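Local atomic coordinates of hemerythrin-like domain-containing protein (Streptococcus mutans, PDB entry 2QKP), a protein that is of unknown function but joins a hemerythrin-like region, probably metal-binding, to a C-terminal PAS domain, probably sensory, the part described here. Residues 46-50 with 51-55. Numbering follows the deposited sequence.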
loop_
_atom_site.group_PDB
_atom_site.type_symbol
_atom_site.label_atom_id
_atom_site.label_comp_id
_atom_site.label_asym_id
_atom_site.label_seq_id
_atom_site.Cartn_x
_atom_site.Cartn_y
_atom_site.Cartn_z
ATOM N N ASP A 46 7.294 -7.903 2.632
ATOM C CA ASP A 46 8.120 -8.091 3.828
ATOM C C ASP A 46 7.940 -6.869 4.746
ATOM O O ASP A 46 8.806 -5.983 4.798
ATOM C CB ASP A 46 9.587 -8.287 3.410
ATOM C CG ASP A 46 10.487 -8.603 4.579
ATOM O OD1 ASP A 46 10.050 -9.375 5.468
ATOM O OD2 ASP A 46 11.624 -8.063 4.599
ATOM N N SER A 47 6.831 -6.798 5.479
ATOM C CA SER A 47 6.570 -5.580 6.272
ATOM C C SER A 47 6.621 -5.723 7.805
ATOM O O SER A 47 6.835 -4.715 8.496
ATOM C CB SER A 47 5.290 -4.859 5.817
ATOM O OG SER A 47 5.292 -3.513 6.270
ATOM N N VAL A 48 6.409 -6.939 8.325
ATOM C CA VAL A 48 6.710 -7.255 9.741
ATOM C C VAL A 48 7.392 -8.610 9.854
ATOM O O VAL A 48 7.222 -9.459 8.971
ATOM C CB VAL A 48 5.451 -7.223 10.667
ATOM C CG1 VAL A 48 4.779 -5.854 10.623
ATOM C CG2 VAL A 48 4.469 -8.362 10.335
ATOM N N PRO A 49 8.173 -8.831 10.937
ATOM C CA PRO A 49 8.897 -10.104 11.034
ATOM C C PRO A 49 7.959 -11.298 11.006
ATOM O O PRO A 49 6.835 -11.220 11.519
ATOM C CB PRO A 49 9.616 -10.009 12.391
ATOM C CG PRO A 49 9.695 -8.533 12.668
ATOM C CD PRO A 49 8.441 -7.953 12.096
ATOM N N ALA A 50 8.430 -12.388 10.405
ATOM C CA ALA A 50 7.612 -13.581 10.130
ATOM C C ALA A 50 6.788 -14.064 11.318
ATOM O O ALA A 50 5.650 -14.512 11.151
ATOM C CB ALA A 50 8.482 -14.718 9.572
ATOM N N ALA A 51 7.362 -13.958 12.519
ATOM C CA ALA A 51 6.701 -14.416 13.744
ATOM C C ALA A 51 5.578 -13.503 14.261
ATOM O O ALA A 51 4.778 -13.921 15.100
ATOM C CB ALA A 51 7.745 -14.654 14.846
ATOM N N GLU A 52 5.500 -12.278 13.745
ATOM C CA GLU A 52 4.547 -11.273 14.247
ATOM C C GLU A 52 3.381 -10.931 13.291
ATOM O O GLU A 52 2.634 -9.975 13.511
ATOM C CB GLU A 52 5.294 -10.003 14.598
ATOM C CG GLU A 52 6.448 -10.200 15.559
ATOM C CD GLU A 52 7.330 -8.976 15.637
ATOM O OE1 GLU A 52 6.854 -7.869 15.255
ATOM O OE2 GLU A 52 8.491 -9.118 16.089
ATOM N N MET A 53 3.228 -11.730 12.241
ATOM C CA MET A 53 2.174 -11.534 11.248
ATOM C C MET A 53 0.790 -11.905 11.785
ATOM O O MET A 53 0.628 -12.864 12.568
ATOM C CB MET A 53 2.483 -12.365 10.007
ATOM C CG MET A 53 3.678 -11.868 9.166
ATOM S SD MET A 53 4.131 -13.077 7.883
ATOM C CE MET A 53 2.903 -12.595 6.629
ATOM N N VAL A 54 -0.218 -11.145 11.372
ATOM C CA VAL A 54 -1.604 -11.435 11.742
ATOM C C VAL A 54 -1.982 -12.782 11.118
ATOM O O VAL A 54 -2.468 -13.692 11.807
ATOM C CB VAL A 54 -2.579 -10.314 11.249
ATOM C CG1 VAL A 54 -4.021 -10.643 11.588
ATOM C CG2 VAL A 54 -2.171 -8.937 11.821
ATOM N N PHE A 55 -1.718 -12.903 9.816
ATOM C CA PHE A 55 -2.006 -14.114 9.053
ATOM C C PHE A 55 -0.677 -14.637 8.564
ATOM O O PHE A 55 -0.123 -14.139 7.584
ATOM C CB PHE A 55 -2.923 -13.837 7.851
ATOM C CG PHE A 55 -4.315 -13.398 8.229
ATOM C CD1 PHE A 55 -4.992 -13.995 9.290
ATOM C CD2 PHE A 55 -4.963 -12.413 7.495
ATOM C CE1 PHE A 55 -6.290 -13.589 9.636
ATOM C CE2 PHE A 55 -6.259 -12.013 7.823
ATOM C CZ PHE A 55 -6.920 -12.595 8.897
#
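With chi1 of -54°, Glu52 carries its CG beside its own backbone N, and the extended chain beyond it brings the carboxylate obliquely over CG and CD of the Pro49 ring. OE1 comes to 3.5 Å from Pro49 CD, while OE2 sits 3.7 Å from Pro49 CG, so both oxygens meet ring carbons and the contact is van der Waals in kind. Met53 has a similar first torsion (-70°), which sets its CG beside Val48, whose CG2 methyl meets Met53 CG at 3.8 Å. The methionine chain stays extended as far as SD, which lies 3.9 Å from Ala50 O, and bends only at chi3, where CE is placed.

The backbone reverses in a type I beta turn from Pro49 to Glu52, with Ala50 and Ala51 at its corners in helical-type conformations; Val48 and Met53 flank its two ends. Glu52 N closes it on Pro49 O at 2.8 Å; the bond is nearly straight at hydrogen (163°), although the donor stands above the carbonyl plane. The turn lies in the long loop between strand 41-44 and helix 72-86 of the PAS-like fold. Its proline and glutamate are on the surface, whereas Met53 is buried, its side chain reaching Glu31 of strand 31-36, which Val48 touches too. Lys56 NZ hydrogen-bonds to the carbonyl oxygens of Ala51 and Met53.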